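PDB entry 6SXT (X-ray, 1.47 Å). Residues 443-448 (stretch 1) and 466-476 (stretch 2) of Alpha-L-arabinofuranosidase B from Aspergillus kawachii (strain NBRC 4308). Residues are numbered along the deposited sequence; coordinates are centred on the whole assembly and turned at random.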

ATOM      1  N   ARG A 443      -1.264   9.132   7.551  1.00 16.83           N
ATOM      2  CA  ARG A 443      -1.560  10.565   7.803  1.00 16.78           C
ATOM      3  C   ARG A 443      -3.034  10.824   7.989  1.00 17.04           C
ATOM      4  O   ARG A 443      -3.878  10.152   7.402  1.00 17.23           O
ATOM      5  CB  ARG A 443      -0.987  11.370   6.651  1.00 16.21           C
ATOM      6  CG  ARG A 443       0.538  11.346   6.599  1.00 17.78           C
ATOM      7  CD  ARG A 443       1.119  12.047   5.383  1.00 18.85           C
ATOM      8  NE  ARG A 443       2.569  12.026   5.483  1.00 19.64           N
ATOM      9  CZ  ARG A 443       3.312  12.851   6.228  1.00 22.25           C
ATOM     10  NH1 ARG A 443       2.761  13.848   6.874  1.00 20.02           N
ATOM     11  NH2 ARG A 443       4.615  12.639   6.353  1.00 23.63           N
ATOM     12  N   TYR A 444      -3.297  11.845   8.804  1.00 16.43           N
ATOM     13  CA  TYR A 444      -4.616  12.224   9.279  1.00 16.20           C
ATOM     14  C   TYR A 444      -4.794  13.730   9.199  1.00 16.92           C
ATOM     15  O   TYR A 444      -3.811  14.446   9.331  1.00 18.00           O
ATOM     16  CB  TYR A 444      -4.780  11.854  10.754  1.00 17.10           C
ATOM     17  CG  TYR A 444      -4.849  10.368  11.038  1.00 17.17           C
ATOM     18  CD1 TYR A 444      -3.717   9.613  11.122  1.00 17.34           C
ATOM     19  CD2 TYR A 444      -6.073   9.756  11.231  1.00 17.37           C
ATOM     20  CE1 TYR A 444      -3.802   8.238  11.285  1.00 18.47           C
ATOM     21  CE2 TYR A 444      -6.170   8.401  11.469  1.00 18.33           C
ATOM     22  CZ  TYR A 444      -5.021   7.656  11.519  1.00 18.17           C
ATOM     23  OH  TYR A 444      -5.112   6.286  11.763  1.00 19.35           O
ATOM     24  N   PHE A 445      -6.033  14.167   9.000  1.00 18.89           N
ATOM     25  CA  PHE A 445      -6.351  15.601   9.300  1.00 18.07           C
ATOM     26  C   PHE A 445      -5.716  15.944  10.646  1.00 18.25           C
ATOM     27  O   PHE A 445      -6.009  15.251  11.645  1.00 18.53           O
ATOM     28  CB  PHE A 445      -7.838  15.898   9.432  1.00 19.76           C
ATOM     29  CG  PHE A 445      -8.626  16.192   8.177  1.00 19.40           C
ATOM     30  CD1 PHE A 445      -8.472  15.503   6.988  1.00 17.82           C
ATOM     31  CD2 PHE A 445      -9.566  17.216   8.210  1.00 19.26           C
ATOM     32  CE1 PHE A 445      -9.269  15.767   5.889  1.00 17.75           C
ATOM     33  CE2 PHE A 445     -10.352  17.494   7.115  1.00 19.78           C
ATOM     34  CZ  PHE A 445     -10.186  16.795   5.952  1.00 19.80           C
ATOM     35  N   ARG A 446      -4.897  16.985  10.709  1.00 17.14           N
ATOM     36  CA  ARG A 446      -4.206  17.362  11.957  1.00 17.99           C
ATOM     37  C   ARG A 446      -4.022  18.881  11.958  1.00 18.40           C
ATOM     38  O   ARG A 446      -3.429  19.394  10.990  1.00 19.43           O
ATOM     39  CB  ARG A 446      -2.847  16.650  12.075  1.00 19.11           C
ATOM     40  CG  ARG A 446      -2.150  16.839  13.430  1.00 18.57           C
ATOM     41  CD  ARG A 446      -1.100  17.973  13.443  1.00 19.67           C
ATOM     42  NE  ARG A 446      -0.734  18.139  14.839  1.00 20.03           N
ATOM     43  CZ  ARG A 446       0.196  17.411  15.463  1.00 22.14           C
ATOM     44  NH1 ARG A 446       1.046  16.678  14.775  1.00 21.55           N
ATOM     45  NH2 ARG A 446       0.295  17.504  16.782  1.00 23.83           N
ATOM     46  N   HIS A 447      -4.498  19.545  13.014  1.00 19.52           N
ATOM     47  CA  HIS A 447      -4.255  21.007  13.160  1.00 20.02           C
ATOM     48  C   HIS A 447      -2.906  21.219  13.868  1.00 20.65           C
ATOM     49  O   HIS A 447      -2.545  20.507  14.836  1.00 21.21           O
ATOM     50  CB  HIS A 447      -5.437  21.767  13.763  1.00 20.88           C
ATOM     51  CG  HIS A 447      -5.718  21.426  15.169  1.00 20.25           C
ATOM     52  ND1 HIS A 447      -5.051  22.086  16.184  1.00 21.70           N
ATOM     53  CD2 HIS A 447      -6.485  20.470  15.751  1.00 22.42           C
ATOM     54  CE1 HIS A 447      -5.454  21.590  17.330  1.00 22.42           C
ATOM     55  NE2 HIS A 447      -6.301  20.583  17.099  1.00 22.13           N
ATOM     56  N   TYR A 448      -2.149  22.169  13.345  1.00 21.21           N
ATOM     57  CA  TYR A 448      -0.816  22.535  13.855  1.00 21.43           C
ATOM     58  C   TYR A 448      -0.639  24.045  13.599  1.00 21.13           C
ATOM     59  O   TYR A 448      -0.639  24.476  12.444  1.00 22.88           O
ATOM     60  CB  TYR A 448       0.282  21.698  13.195  1.00 21.60           C
ATOM     61  CG  TYR A 448       1.651  21.925  13.776  1.00 21.07           C
ATOM     62  CD1 TYR A 448       2.084  21.208  14.871  1.00 24.00           C
ATOM     63  CD2 TYR A 448       2.491  22.863  13.214  1.00 24.65           C
ATOM     64  CE1 TYR A 448       3.357  21.409  15.391  1.00 25.53           C
ATOM     65  CE2 TYR A 448       3.761  23.076  13.725  1.00 28.20           C
ATOM     66  CZ  TYR A 448       4.181  22.348  14.820  1.00 28.68           C
ATOM     67  OH  TYR A 448       5.429  22.552  15.332  1.00 33.16           O
TER
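Stretch 2, residues 466-476: KTSFNNDVSFE

What fills the apolar centre of the contact? V473, the first residue to leave helical phi/psi after the short helix 469-472, lies against the strand: its CG1 is 3.9 Å from CB of Y444 and 3.7 Å from CG of R446. F469, one helical turn earlier, adds its ring, with CZ 4.0 Å from CD1 of Y444. Farther along stretch 2, F475 points its CA-to-CB bond toward the strand, bringing CE2 to 3.9 Å from CB of F445 and CE1 to 4.0 Å from CD2 of H447.

How do the two backbones meet? A type II turn from K466 to F469 leads into the helix, and the helix end comes up to the extended strand, so that the CA atoms of R446 and V473 lie 4.6 Å apart. At this close approach N of H447 donates to O of D472 (3.2 Å), while the same carbonyl oxygen receives a CA-H...O contact from CA of R446 (3.4 Å). In return, CA of V473 sits 3.3 Å from O of F445. Water 1 donates to O of F445 and O of V473, both at 2.7 Å, linking the two stretches at F445 and V473, which make no direct backbone hydrogen bond to each other.

What holds the polar edge? R446 reaches D472 with its guanidinium: NH2 forms a salt bridge with OD2 of D472 at 2.8 Å, and NE adds a weak bond to that OD2 at 3.3 Å. NH2 also makes a weak bond to O of T467 (2.9 Å), so the arginine ties the turn to the helix end.

How does H447 complete this edge? Its ring offers a face to D472, whose CB lies 4.1 Å from the ring centroid, and its NE2 meets water 2 at 3.1 Å, which donates to O of N471 (2.7 Å) and O of S474 (2.8 Å).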

ATOM      1  N   LYS A 466       4.681  14.527  17.521  1.00 22.65           N
ATOM      2  CA  LYS A 466       3.927  13.618  18.385  1.00 21.98           C
ATOM      3  C   LYS A 466       3.193  14.348  19.491  1.00 21.34           C
ATOM      4  O   LYS A 466       2.217  13.824  20.006  1.00 22.33           O
ATOM      5  CB  LYS A 466       4.876  12.576  18.988  1.00 23.85           C
ATOM      6  CG  LYS A 466       5.453  11.638  17.945  1.00 27.11           C
ATOM      7  CD  LYS A 466       6.000  10.402  18.632  1.00 33.81           C
ATOM      8  CE  LYS A 466       5.951   9.182  17.761  1.00 37.08           C
ATOM      9  NZ  LYS A 466       6.307   8.002  18.545  1.00 35.98           N
ATOM     10  N   THR A 467       3.670  15.530  19.861  1.00 23.57           N
ATOM     11  CA  THR A 467       3.008  16.309  20.927  1.00 24.24           C
ATOM     12  C   THR A 467       1.579  16.631  20.524  1.00 20.61           C
ATOM     13  O   THR A 467       1.416  17.217  19.451  1.00 23.61           O
ATOM     14  CB  THR A 467       3.796  17.584  21.213  1.00 27.79           C
ATOM     15  OG1 THR A 467       5.089  17.140  21.580  1.00 30.05           O
ATOM     16  CG2 THR A 467       3.204  18.393  22.341  1.00 29.09           C
ATOM     17  N   SER A 468       0.638  16.188  21.318  1.00 21.19           N
ATOM     18  CA  SER A 468      -0.807  16.489  21.175  1.00 21.90           C
ATOM     19  C   SER A 468      -1.349  15.828  19.895  1.00 21.84           C
ATOM     20  O   SER A 468      -2.410  16.213  19.457  1.00 22.34           O
ATOM     21  CB  SER A 468      -1.044  18.016  21.117  1.00 27.55           C
ATOM     22  OG  SER A 468      -2.392  18.327  21.355  1.00 29.16           O
ATOM     23  N   PHE A 469      -0.687  14.782  19.400  1.00 20.73           N
ATOM     24  CA  PHE A 469      -1.098  14.193  18.098  1.00 20.65           C
ATOM     25  C   PHE A 469      -2.524  13.680  18.227  1.00 18.91           C
ATOM     26  O   PHE A 469      -3.389  14.020  17.393  1.00 19.42           O
ATOM     27  CB  PHE A 469      -0.146  13.081  17.625  1.00 21.34           C
ATOM     28  CG  PHE A 469      -0.612  12.540  16.307  1.00 18.27           C
ATOM     29  CD1 PHE A 469      -0.267  13.143  15.116  1.00 20.11           C
ATOM     30  CD2 PHE A 469      -1.430  11.422  16.286  1.00 19.61           C
ATOM     31  CE1 PHE A 469      -0.695  12.607  13.909  1.00 19.35           C
ATOM     32  CE2 PHE A 469      -1.871  10.907  15.066  1.00 20.19           C
ATOM     33  CZ  PHE A 469      -1.503  11.501  13.888  1.00 19.88           C
ATOM     34  N   ASN A 470      -2.801  12.810  19.184  1.00 19.52           N
ATOM     35  CA  ASN A 470      -4.114  12.170  19.297  1.00 18.58           C
ATOM     36  C   ASN A 470      -5.198  13.262  19.383  1.00 19.93           C
ATOM     37  O   ASN A 470      -6.249  13.121  18.760  1.00 20.47           O
ATOM     38  CB  ASN A 470      -4.215  11.237  20.489  1.00 20.05           C
ATOM     39  CG  ASN A 470      -3.509   9.905  20.263  1.00 20.39           C
ATOM     40  OD1 ASN A 470      -2.787   9.727  19.286  1.00 21.77           O
ATOM     41  ND2 ASN A 470      -3.793   8.999  21.189  1.00 23.68           N
ATOM     42  N   ASN A 471      -5.001  14.283  20.215  1.00 20.03           N
ATOM     43  CA  ASN A 471      -6.042  15.345  20.340  1.00 20.49           C
ATOM     44  C   ASN A 471      -6.162  16.134  19.030  1.00 18.54           C
ATOM     45  O   ASN A 471      -7.331  16.390  18.592  1.00 20.50           O
ATOM     46  CB  ASN A 471      -5.704  16.254  21.524  1.00 20.80           C
ATOM     47  CG  ASN A 471      -5.977  15.591  22.848  1.00 20.95           C
ATOM     48  OD1 ASN A 471      -6.830  14.717  22.971  1.00 23.40           O
ATOM     49  ND2 ASN A 471      -5.308  16.100  23.879  1.00 25.40           N
ATOM     50  N   ASP A 472      -5.048  16.433  18.388  1.00 19.39           N
ATOM     51  CA  ASP A 472      -4.985  17.325  17.199  1.00 19.79           C
ATOM     52  C   ASP A 472      -5.524  16.622  15.948  1.00 21.16           C
ATOM     53  O   ASP A 472      -5.732  17.325  14.953  1.00 19.95           O
ATOM     54  CB  ASP A 472      -3.595  17.860  16.930  1.00 20.15           C
ATOM     55  CG  ASP A 472      -2.991  18.744  18.032  1.00 22.31           C
ATOM     56  OD1 ASP A 472      -3.726  19.041  19.036  1.00 24.13           O
ATOM     57  OD2 ASP A 472      -1.805  19.052  17.868  1.00 21.16           O
ATOM     58  N   VAL A 473      -5.796  15.303  16.013  1.00 19.92           N
ATOM     59  CA  VAL A 473      -6.429  14.584  14.878  1.00 18.22           C
ATOM     60  C   VAL A 473      -7.841  14.137  15.232  1.00 18.22           C
ATOM     61  O   VAL A 473      -8.428  13.369  14.449  1.00 18.05           O
ATOM     62  CB  VAL A 473      -5.559  13.397  14.405  1.00 17.42           C
ATOM     63  CG1 VAL A 473      -4.164  13.817  14.032  1.00 17.77           C
ATOM     64  CG2 VAL A 473      -5.579  12.232  15.403  1.00 19.71           C
ATOM     65  N   SER A 474      -8.434  14.619  16.315  1.00 18.17           N
ATOM     66  CA  SER A 474      -9.771  14.216  16.742  1.00 18.26           C
ATOM     67  C   SER A 474     -10.700  15.426  16.617  1.00 18.53           C
ATOM     68  O   SER A 474     -10.363  16.491  17.209  1.00 19.93           O
ATOM     69  CB  SER A 474      -9.757  13.676  18.147  1.00 19.89           C
ATOM     70  OG  SER A 474      -8.932  12.482  18.212  1.00 19.76           O
ATOM     71  N   PHE A 475     -11.793  15.270  15.911  1.00 19.44           N
ATOM     72  CA  PHE A 475     -12.760  16.374  15.646  1.00 20.91           C
ATOM     73  C   PHE A 475     -14.157  15.899  15.940  1.00 20.00           C
ATOM     74  O   PHE A 475     -14.569  14.822  15.510  1.00 20.42           O
ATOM     75  CB  PHE A 475     -12.656  16.839  14.200  1.00 20.34           C
ATOM     76  CG  PHE A 475     -11.290  17.326  13.859  1.00 19.29           C
ATOM     77  CD1 PHE A 475     -10.891  18.646  14.096  1.00 19.95           C
ATOM     78  CD2 PHE A 475     -10.335  16.455  13.355  1.00 18.84           C
ATOM     79  CE1 PHE A 475      -9.631  19.075  13.766  1.00 20.01           C
ATOM     80  CE2 PHE A 475      -9.070  16.894  13.034  1.00 18.61           C
ATOM     81  CZ  PHE A 475      -8.695  18.200  13.235  1.00 20.16           C
ATOM     82  N   GLU A 476     -14.949  16.727  16.629  1.00 20.20           N
ATOM     83  CA  GLU A 476     -16.372  16.433  16.835  1.00 20.05           C
ATOM     84  C   GLU A 476     -17.179  16.880  15.633  1.00 21.56           C
ATOM     85  O   GLU A 476     -16.938  17.986  15.105  1.00 23.94           O
ATOM     86  CB  GLU A 476     -16.876  17.126  18.098  1.00 24.42           C
ATOM     87  CG  GLU A 476     -16.406  16.450  19.377  1.00 29.95           C
ATOM     88  CD  GLU A 476     -17.160  15.184  19.757  1.00 29.84           C
ATOM     89  OE1 GLU A 476     -18.037  14.725  19.003  1.00 29.86           O
ATOM     90  OE2 GLU A 476     -16.859  14.677  20.854  1.00 34.53           O
TER
HETATM   91  O   HOH W   1      -8.026  13.407  11.814  1.00 19.33           O
HETATM   92  O   HOH W   2      -8.577  18.555  17.601  1.00 19.97           O